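Local coordinates for protein omega transaminase (Pseudomonas sp., PDB 5LHA) that probably transfers amino groups between amines and carbonyl acceptors, using a pyridoxal phosphate cofactor held here in its pyridoxamine phosphate form, at residues G42-I47 with I67-R71; R114-F120 with A304-R310; W191-N195 with T398-L402. All blocks are in the same frame, centred on the assembly; numbering follows the deposited sequence.

Interaction 1 (G42-I47 with I67-R71)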
loop_
_atom_site.group_PDB
_atom_site.type_symbol
_atom_site.label_atom_id
_atom_site.label_comp_id
_atom_site.label_asym_id
_atom_site.label_seq_id
_atom_site.Cartn_x
_atom_site.Cartn_y
_atom_site.Cartn_z
ATOM N N GLY A 42 12.358 -6.804 -43.657
ATOM C CA GLY A 42 11.575 -5.591 -43.821
ATOM C C GLY A 42 12.301 -4.605 -44.704
ATOM O O GLY A 42 13.517 -4.445 -44.606
ATOM N N ASP A 43 11.545 -3.945 -45.576
ATOM C CA ASP A 43 12.131 -2.921 -46.430
ATOM C C ASP A 43 11.061 -1.897 -46.787
ATOM O O ASP A 43 9.984 -2.267 -47.263
ATOM C CB ASP A 43 12.723 -3.571 -47.686
ATOM C CG ASP A 43 13.563 -2.629 -48.498
ATOM O OD1 ASP A 43 14.783 -2.547 -48.241
ATOM O OD2 ASP A 43 13.006 -1.959 -49.382
ATOM N N GLY A 44 11.353 -0.620 -46.554
ATOM C CA GLY A 44 10.350 0.400 -46.800
ATOM C C GLY A 44 9.206 0.225 -45.818
ATOM O O GLY A 44 9.418 0.130 -44.606
ATOM N N ASN A 45 7.978 0.188 -46.336
ATOM C CA ASN A 45 6.791 -0.061 -45.528
ATOM C C ASN A 45 6.248 -1.476 -45.738
ATOM O O ASN A 45 5.075 -1.743 -45.443
ATOM C CB ASN A 45 5.712 0.992 -45.810
ATOM C CG ASN A 45 6.148 2.412 -45.423
ATOM O OD1 ASN A 45 7.099 2.590 -44.672
ATOM N ND2 ASN A 45 5.443 3.417 -45.931
ATOM N N TYR A 46 7.087 -2.398 -46.217
ATOM C CA TYR A 46 6.686 -3.771 -46.488
ATOM C C TYR A 46 7.529 -4.729 -45.657
ATOM O O TYR A 46 8.681 -4.439 -45.324
ATOM C CB TYR A 46 6.826 -4.120 -47.985
ATOM C CG TYR A 46 5.772 -3.487 -48.866
ATOM C CD1 TYR A 46 5.907 -2.180 -49.315
ATOM C CD2 TYR A 46 4.639 -4.197 -49.245
ATOM C CE1 TYR A 46 4.938 -1.596 -50.117
ATOM C CE2 TYR A 46 3.666 -3.625 -50.043
ATOM C CZ TYR A 46 3.818 -2.322 -50.483
ATOM O OH TYR A 46 2.842 -1.753 -51.285
ATOM N N ILE A 47 6.923 -5.864 -45.286
ATOM C CA ILE A 47 7.622 -6.943 -44.597
ATOM C C ILE A 47 7.284 -8.265 -45.279
ATOM O O ILE A 47 6.241 -8.417 -45.919
ATOM C CB ILE A 47 7.284 -7.014 -43.089
ATOM C CG1 ILE A 47 5.793 -7.272 -42.888
ATOM C CG2 ILE A 47 7.698 -5.728 -42.401
ATOM C CD1 ILE A 47 5.296 -7.045 -41.486
ATOM N N ILE A 67 9.706 5.754 -40.075
ATOM C CA ILE A 67 10.410 6.154 -41.287
ATOM C C ILE A 67 10.536 5.021 -42.293
ATOM O O ILE A 67 11.150 5.216 -43.352
ATOM C CB ILE A 67 11.806 6.712 -40.963
ATOM C CG1 ILE A 67 12.704 5.589 -40.437
ATOM C CG2 ILE A 67 11.680 7.867 -39.980
ATOM C CD1 ILE A 67 14.125 6.011 -40.150
ATOM N N GLY A 68 10.031 3.835 -41.976
ATOM C CA GLY A 68 10.155 2.686 -42.847
ATOM C C GLY A 68 11.349 1.809 -42.503
ATOM O O GLY A 68 12.307 2.227 -41.858
ATOM N N HIS A 69 11.295 0.569 -42.971
ATOM C CA HIS A 69 12.388 -0.351 -42.708
ATOM C C HIS A 69 13.581 -0.047 -43.609
ATOM O O HIS A 69 13.436 0.484 -44.715
ATOM C CB HIS A 69 11.956 -1.803 -42.931
ATOM C CG HIS A 69 10.825 -2.249 -42.059
ATOM N ND1 HIS A 69 11.022 -2.755 -40.793
ATOM C CD2 HIS A 69 9.492 -2.315 -42.289
ATOM C CE1 HIS A 69 9.854 -3.081 -40.264
ATOM N NE2 HIS A 69 8.911 -2.827 -41.153
ATOM N N ASN A 70 14.774 -0.365 -43.105
ATOM C CA ASN A 70 15.993 -0.443 -43.921
ATOM C C ASN A 70 16.402 0.907 -44.521
ATOM O O ASN A 70 16.871 0.980 -45.658
ATOM C CB ASN A 70 15.844 -1.499 -45.015
ATOM C CG ASN A 70 17.159 -2.159 -45.372
ATOM O OD1 ASN A 70 18.119 -2.111 -44.610
ATOM N ND2 ASN A 70 17.199 -2.804 -46.528
ATOM N N ARG A 71 16.233 1.987 -43.757
ATOM C CA ARG A 71 16.717 3.301 -44.188
ATOM C C ARG A 71 18.244 3.350 -44.098
ATOM O O ARG A 71 18.815 3.138 -43.022
ATOM C CB ARG A 71 16.095 4.407 -43.337
ATOM C CG ARG A 71 14.584 4.579 -43.512
ATOM C CD ARG A 71 14.206 4.978 -44.941
ATOM N NE ARG A 71 14.664 6.315 -45.310
ATOM C CZ ARG A 71 13.920 7.417 -45.233
ATOM N NH1 ARG A 71 12.666 7.357 -44.797
ATOM N NH2 ARG A 71 14.430 8.586 -45.594
#
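His-69 lays the face of its imidazole over the backbone of Gly-42, whose CA sits 4.2 Å from the ring centroid in a CH-pi contact. Gly-42 lies near the end of the first strand of a beta hairpin, in which a two-residue loop, Gly-44 and Asn-45, joins strands 37-43 and 46-49. Strand 37-43 is the outermost of a mixed sheet within this chain, and the backbone of Gly-42 is hydrogen-bonded to the second subunit. The hairpin closes through Asp-43 N to Tyr-46 O (2.9 Å) and Tyr-46 N to Asp-43 O (3.1 Å), around a type II' turn whose positive phi at Gly-44 is easily met by glycine. Glycine suits position 42 for a different reason: a beta carbon there would run into the imidazole.

The loop 67-71, which leads into helix 72-85, docks on the turn through a single antiparallel bridge. Gly-44 N donates to His-69 O (3.0 Å) and His-69 N to Gly-44 O at a very short 2.5 Å. Gly-68 lets the loop come this close, since a side chain on it would press on Gly-44 O and on the carbonyl oxygen of Ile-67. Beyond the bridge, the imidazole NE2 is hydrogen-bonded to Asp-57 and lies 3.4 Å from Ile-47 CG2, while Tyr-87 of the second subunit packs on His-69. Asn-70 has left-handed helical backbone angles, which asparagine tolerates better than most residues. Its OD1 accepts a hydrogen bond from Lys-75, and ND2 donates to Asp-43 OD1 at 3.0 Å, nearly straight at 171°.

Interaction 2 (R114-F120 with A304-R310)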
loop_
_atom_site.group_PDB
_atom_site.type_symbol
_atom_site.label_atom_id
_atom_site.label_comp_id
_atom_site.label_asym_id
_atom_site.label_seq_id
_atom_site.Cartn_x
_atom_site.Cartn_y
_atom_site.Cartn_z
ATOM N N ARG A 114 8.801 24.531 -23.131
ATOM C CA ARG A 114 9.759 24.942 -22.097
ATOM C C ARG A 114 10.446 23.742 -21.443
ATOM O O ARG A 114 10.837 23.793 -20.276
ATOM C CB ARG A 114 9.090 25.836 -21.043
ATOM C CG ARG A 114 10.064 26.724 -20.245
ATOM C CD ARG A 114 9.381 27.635 -19.208
ATOM N NE ARG A 114 8.097 27.110 -18.728
ATOM C CZ ARG A 114 7.947 26.120 -17.843
ATOM N NH1 ARG A 114 9.000 25.517 -17.317
ATOM N NH2 ARG A 114 6.730 25.727 -17.485
ATOM N N MET A 115 10.603 22.650 -22.192
ATOM C CA MET A 115 11.353 21.505 -21.695
ATOM C C MET A 115 12.813 21.884 -21.492
ATOM O O MET A 115 13.428 22.527 -22.347
ATOM C CB MET A 115 11.252 20.335 -22.673
ATOM C CG MET A 115 9.883 19.673 -22.753
ATOM S SD MET A 115 9.289 19.046 -21.167
ATOM C CE MET A 115 7.532 19.331 -21.330
ATOM N N ALA A 116 13.381 21.461 -20.369
ATOM C CA ALA A 116 14.720 21.890 -19.985
ATOM C C ALA A 116 15.705 20.748 -19.782
ATOM O O ALA A 116 16.891 20.918 -20.079
ATOM C CB ALA A 116 14.664 22.734 -18.705
ATOM N N ARG A 117 15.250 19.593 -19.295
ATOM C CA ARG A 117 16.119 18.474 -18.965
ATOM C C ARG A 117 15.537 17.177 -19.515
ATOM O O ARG A 117 14.317 16.998 -19.572
ATOM C CB ARG A 117 16.309 18.350 -17.447
ATOM C CG ARG A 117 17.005 19.532 -16.800
ATOM C CD ARG A 117 18.499 19.504 -17.067
ATOM N NE ARG A 117 19.207 20.574 -16.365
ATOM C CZ ARG A 117 19.393 21.798 -16.855
ATOM N NH1 ARG A 117 18.934 22.120 -18.055
ATOM N NH2 ARG A 117 20.053 22.702 -16.148
ATOM N N VAL A 118 16.433 16.271 -19.913
ATOM C CA VAL A 118 16.076 14.947 -20.409
ATOM C C VAL A 118 16.675 13.903 -19.478
ATOM O O VAL A 118 17.838 14.021 -19.074
ATOM C CB VAL A 118 16.578 14.705 -21.846
ATOM C CG1 VAL A 118 15.952 13.434 -22.407
ATOM C CG2 VAL A 118 16.310 15.903 -22.747
ATOM N N LEU A 119 15.875 12.896 -19.124
ATOM C CA LEU A 119 16.369 11.671 -18.504
ATOM C C LEU A 119 16.133 10.532 -19.489
ATOM O O LEU A 119 14.988 10.119 -19.711
ATOM C CB LEU A 119 15.693 11.406 -17.161
ATOM C CG LEU A 119 16.622 10.747 -16.139
ATOM C CD1 LEU A 119 16.046 10.873 -14.748
ATOM C CD2 LEU A 119 16.880 9.281 -16.474
ATOM N N PHE A 120 17.223 10.017 -20.058
ATOM C CA PHE A 120 17.167 9.026 -21.120
ATOM C C PHE A 120 16.939 7.634 -20.547
ATOM O O PHE A 120 17.240 7.343 -19.388
ATOM C CB PHE A 120 18.464 9.037 -21.942
ATOM C CG PHE A 120 18.586 10.214 -22.877
ATOM C CD1 PHE A 120 17.830 10.284 -24.038
ATOM C CD2 PHE A 120 19.434 11.270 -22.576
ATOM C CE1 PHE A 120 17.936 11.376 -24.882
ATOM C CE2 PHE A 120 19.536 12.355 -23.418
ATOM C CZ PHE A 120 18.789 12.404 -24.572
ATOM N N ALA A 304 12.912 8.379 -23.608
ATOM C CA ALA A 304 13.302 9.655 -23.022
ATOM C C ALA A 304 12.144 10.261 -22.250
ATOM O O ALA A 304 10.985 10.155 -22.660
ATOM C CB ALA A 304 13.796 10.652 -24.081
ATOM N N THR A 305 12.478 10.871 -21.117
ATOM C CA THR A 305 11.552 11.680 -20.339
ATOM C C THR A 305 12.110 13.093 -20.258
ATOM O O THR A 305 13.231 13.288 -19.777
ATOM C CB THR A 305 11.374 11.093 -18.945
ATOM O OG1 THR A 305 11.138 9.688 -19.069
ATOM C CG2 THR A 305 10.169 11.740 -18.238
ATOM N N LEU A 306 11.344 14.068 -20.734
ATOM C CA LEU A 306 11.751 15.471 -20.693
ATOM C C LEU A 306 10.993 16.190 -19.592
ATOM O O LEU A 306 9.815 15.919 -19.364
ATOM C CB LEU A 306 11.497 16.181 -22.024
ATOM C CG LEU A 306 12.479 15.937 -23.178
ATOM C CD1 LEU A 306 12.322 14.533 -23.740
ATOM C CD2 LEU A 306 12.295 16.978 -24.270
ATOM N N PHE A 307 11.673 17.123 -18.932
ATOM C CA PHE A 307 11.122 17.889 -17.824
ATOM C C PHE A 307 11.266 19.368 -18.127
ATOM O O PHE A 307 12.287 19.805 -18.663
ATOM C CB PHE A 307 11.827 17.536 -16.510
ATOM C CG PHE A 307 11.813 16.059 -16.205
ATOM C CD1 PHE A 307 12.739 15.204 -16.778
ATOM C CD2 PHE A 307 10.857 15.530 -15.350
ATOM C CE1 PHE A 307 12.713 13.840 -16.512
ATOM C CE2 PHE A 307 10.826 14.163 -15.076
ATOM C CZ PHE A 307 11.754 13.324 -15.653
ATOM N N ASN A 308 10.235 20.137 -17.794
ATOM C CA ASN A 308 10.271 21.553 -18.107
ATOM C C ASN A 308 11.114 22.306 -17.076
ATOM O O ASN A 308 11.584 21.740 -16.084
ATOM C CB ASN A 308 8.844 22.102 -18.221
ATOM C CG ASN A 308 8.042 21.977 -16.930
ATOM O OD1 ASN A 308 8.559 21.576 -15.896
ATOM N ND2 ASN A 308 6.761 22.304 -17.003
ATOM N N GLN A 309 11.318 23.602 -17.346
ATOM C CA GLN A 309 12.158 24.440 -16.494
ATOM C C GLN A 309 11.626 24.494 -15.069
ATOM O O GLN A 309 12.406 24.469 -14.111
ATOM C CB GLN A 309 12.250 25.850 -17.078
ATOM C CG GLN A 309 13.402 26.700 -16.546
ATOM C CD GLN A 309 14.750 26.350 -17.156
ATOM O OE1 GLN A 309 14.920 26.397 -18.376
ATOM N NE2 GLN A 309 15.719 26.012 -16.310
ATOM N N ARG A 310 10.305 24.600 -14.910
ATOM C CA ARG A 310 9.686 24.566 -13.588
ATOM C C ARG A 310 10.213 23.403 -12.750
ATOM O O ARG A 310 10.783 23.599 -11.671
ATOM C CB ARG A 310 8.166 24.474 -13.738
ATOM C CG ARG A 310 7.421 24.215 -12.443
ATOM C CD ARG A 310 5.994 23.764 -12.712
ATOM N NE ARG A 310 5.314 23.326 -11.490
ATOM C CZ ARG A 310 4.011 23.063 -11.396
ATOM N NH1 ARG A 310 3.215 23.198 -12.447
ATOM N NH2 ARG A 310 3.500 22.665 -10.239
HETATM O O HOH W 1 13.362 8.139 -19.785
#
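Arg-114, Phe-307 and Met-115 lose the most surface where strands 115-121 and 303-308 pair. Within this chain, strand 115-121 is the outermost of the seven-stranded sheet of the fold type I aminotransferase large domain, although Val-118 makes backbone hydrogen bonds to the second subunit; 303-308 runs antiparallel to its neighbours on both sides. Phe-307 marks the irregular point: its carbonyl O accepts both Ala-116 N (2.6 Å) and Arg-117 N (3.0 Å), a classic beta bulge that shifts the register by one residue. From there regular pairing resumes, with Phe-307 N to Arg-117 O at 2.7 Å and Leu-119 N to Thr-305 O at 2.8 Å.

The Phe-307 ring turns an edge to Leu-119, CE1 to CB 3.9 Å, and also meets Trp-22 of the second subunit; a large flat side chain can serve both. Met-115, flexible and apolar, brings SD to 3.7 Å from Leu-306 CB, near Phe-110. Arg-114 O accepts Gln-309 N (3.0 Å) at the start of helix 309-316, where Asn-308 is the N-cap and its OD1 takes Ile-311 N. The long Arg-114 side chain curls over this first turn, although NH1 and Arg-310 N, 2.9 Å apart, are two donors and cannot bond.

Six backbone hydrogen bonds hold the segments together, and the side chains between the strands add mainly apolar contact, as suits a buried pair of strands.

Interaction 3 (W191-N195 with T398-L402)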
loop_
_atom_site.group_PDB
_atom_site.type_symbol
_atom_site.label_atom_id
_atom_site.label_comp_id
_atom_site.label_asym_id
_atom_site.label_seq_id
_atom_site.Cartn_x
_atom_site.Cartn_y
_atom_site.Cartn_z
ATOM N N TRP A 191 -14.617 9.545 -24.339
ATOM C CA TRP A 191 -14.780 8.579 -25.422
ATOM C C TRP A 191 -16.215 8.683 -25.924
ATOM O O TRP A 191 -17.156 8.352 -25.195
ATOM C CB TRP A 191 -14.472 7.169 -24.922
ATOM C CG TRP A 191 -14.418 6.080 -25.977
ATOM C CD1 TRP A 191 -14.408 6.237 -27.336
ATOM C CD2 TRP A 191 -14.367 4.669 -25.739
ATOM N NE1 TRP A 191 -14.351 5.009 -27.957
ATOM C CE2 TRP A 191 -14.326 4.031 -26.999
ATOM C CE3 TRP A 191 -14.353 3.881 -24.583
ATOM C CZ2 TRP A 191 -14.272 2.643 -27.133
ATOM C CZ3 TRP A 191 -14.300 2.504 -24.716
ATOM C CH2 TRP A 191 -14.256 1.898 -25.984
ATOM N N LEU A 192 -16.385 9.186 -27.147
ATOM C CA LEU A 192 -17.731 9.438 -27.656
ATOM C C LEU A 192 -18.496 8.138 -27.903
ATOM O O LEU A 192 -19.707 8.066 -27.654
ATOM C CB LEU A 192 -17.646 10.246 -28.952
ATOM C CG LEU A 192 -17.259 11.719 -28.880
ATOM C CD1 LEU A 192 -16.475 12.102 -30.131
ATOM C CD2 LEU A 192 -18.511 12.560 -28.748
ATOM N N TYR A 193 -17.800 7.089 -28.349
ATOM C CA TYR A 193 -18.488 5.854 -28.705
ATOM C C TYR A 193 -19.028 5.133 -27.468
ATOM O O TYR A 193 -20.118 4.551 -27.517
ATOM C CB TYR A 193 -17.558 4.952 -29.524
ATOM C CG TYR A 193 -18.310 3.908 -30.320
ATOM C CD1 TYR A 193 -19.213 4.283 -31.315
ATOM C CD2 TYR A 193 -18.153 2.552 -30.054
ATOM C CE1 TYR A 193 -19.922 3.333 -32.035
ATOM C CE2 TYR A 193 -18.856 1.595 -30.775
ATOM C CZ TYR A 193 -19.740 1.991 -31.761
ATOM O OH TYR A 193 -20.449 1.044 -32.470
ATOM N N ARG A 194 -18.284 5.144 -26.356
ATOM C CA ARG A 194 -18.705 4.487 -25.113
ATOM C C ARG A 194 -18.324 5.373 -23.935
ATOM O O ARG A 194 -17.130 5.557 -23.675
ATOM C CB ARG A 194 -18.061 3.108 -24.950
ATOM C CG ARG A 194 -18.448 2.063 -25.982
ATOM C CD ARG A 194 -17.931 0.689 -25.573
ATOM N NE ARG A 194 -18.199 -0.331 -26.585
ATOM C CZ ARG A 194 -17.450 -0.544 -27.663
ATOM N NH1 ARG A 194 -16.360 0.185 -27.888
ATOM N NH2 ARG A 194 -17.791 -1.499 -28.518
ATOM N N ASN A 195 -19.312 5.893 -23.206
ATOM C CA ASN A 195 -19.046 6.698 -22.018
ATOM C C ASN A 195 -20.239 6.595 -21.079
ATOM O O ASN A 195 -21.343 6.249 -21.510
ATOM C CB ASN A 195 -18.729 8.163 -22.376
ATOM C CG ASN A 195 -19.843 8.851 -23.145
ATOM O OD1 ASN A 195 -20.801 9.351 -22.560
ATOM N ND2 ASN A 195 -19.714 8.884 -24.467
ATOM N N THR A 398 -26.417 -0.866 -28.824
ATOM C CA THR A 398 -25.813 -0.779 -27.502
ATOM C C THR A 398 -24.302 -0.642 -27.529
ATOM O O THR A 398 -23.703 -0.427 -26.468
ATOM C CB THR A 398 -26.143 -2.016 -26.682
ATOM O OG1 THR A 398 -25.750 -1.789 -25.325
ATOM C CG2 THR A 398 -25.355 -3.194 -27.224
ATOM N N ARG A 399 -23.683 -0.766 -28.707
ATOM C CA ARG A 399 -22.232 -0.687 -28.884
ATOM C C ARG A 399 -21.469 -1.708 -28.039
ATOM O O ARG A 399 -20.320 -1.473 -27.661
ATOM C CB ARG A 399 -21.721 0.729 -28.592
ATOM C CG ARG A 399 -22.373 1.785 -29.463
ATOM C CD ARG A 399 -23.252 2.732 -28.672
ATOM N NE ARG A 399 -23.732 3.831 -29.504
ATOM C CZ ARG A 399 -23.022 4.906 -29.836
ATOM N NH1 ARG A 399 -21.780 5.063 -29.399
ATOM N NH2 ARG A 399 -23.567 5.840 -30.607
ATOM N N GLN A 400 -22.078 -2.837 -27.712
ATOM C CA GLN A 400 -21.353 -3.842 -26.947
ATOM C C GLN A 400 -20.229 -4.418 -27.793
ATOM O O GLN A 400 -20.471 -4.850 -28.919
ATOM C CB GLN A 400 -22.247 -4.978 -26.481
ATOM C CG GLN A 400 -21.477 -5.908 -25.573
ATOM C CD GLN A 400 -22.337 -6.906 -24.870
ATOM O OE1 GLN A 400 -23.531 -7.009 -25.136
ATOM N NE2 GLN A 400 -21.740 -7.641 -23.940
ATOM N N PRO A 401 -19.001 -4.435 -27.296
ATOM C CA PRO A 401 -17.896 -4.986 -28.086
ATOM C C PRO A 401 -18.073 -6.470 -28.398
ATOM O O PRO A 401 -18.692 -7.224 -27.641
ATOM C CB PRO A 401 -16.681 -4.742 -27.189
ATOM C CG PRO A 401 -17.244 -4.677 -25.817
ATOM C CD PRO A 401 -18.567 -4.018 -25.954
ATOM N N LEU A 402 -17.542 -6.876 -29.551
ATOM C CA LEU A 402 -17.330 -8.289 -29.826
ATOM C C LEU A 402 -16.481 -8.905 -28.722
ATOM O O LEU A 402 -15.578 -8.260 -28.181
ATOM C CB LEU A 402 -16.609 -8.473 -31.167
ATOM C CG LEU A 402 -17.305 -8.565 -32.530
ATOM C CD1 LEU A 402 -16.284 -8.911 -33.613
ATOM C CD2 LEU A 402 -18.420 -9.595 -32.523
#
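Arg-399 has left-handed helical backbone angles (phi 57°, psi 27°) and, with chi1 in m and chi2 between wells at 113°, sends its side chain along the ring of Tyr-193. Its CG lies over the ring face, 3.9 Å from the centroid in a CH-pi contact, and NH1 reaches Tyr-193 O at 2.6 Å in a weak, bent hydrogen bond. Tyr-193 adopts chi1 t, which brings its ring alongside the Arg-399 side chain; a flat aromatic offers the aliphatic part of an arginine a broad surface.

The contact joins the surroundings of two different sheets: 191-195 follows strand 184-187, outermost in the large-domain sheet within this chain, whereas 398-402 follows strand 387-393 of the second sheet. Arg-194 spans the gap with an almost extended m, t, t side chain, long enough to set NE 2.6 Å from Arg-399 O and NH2 2.7 Å from the same oxygen, the latter bond weak. NH1 makes a salt bridge with Asp-391. Pro-401 CB flanks this guanidinium, 3.7 Å from NH2. Behind Arg-194, Asn-195 takes the p rotamer, so that ND2 donates to Trp-191 O at 2.7 Å and OD1 accepts Cys-199 N.

The three contacts lie well apart. Centres of interactions 1 and 2 are 31 Å apart, with nearest atoms about 16 Å apart; interaction 3 is 35 Å from interaction 1 and 37 Å from interaction 2, centre to centre, on the opposite side of the chain's centre from interaction 2. Interactions 1 and 2 both touch the second subunit. Interaction 2 comes near the cofactor without touching it: the Leu-119 side chain is about 10 Å from a bound PMP, and soon after strand 115-121 come Gly-123, Gly-124 and Ser-125 of the PMP pocket. In sequence, interaction 1 closes before the others open, whereas the segments of interactions 2 and 3 alternate.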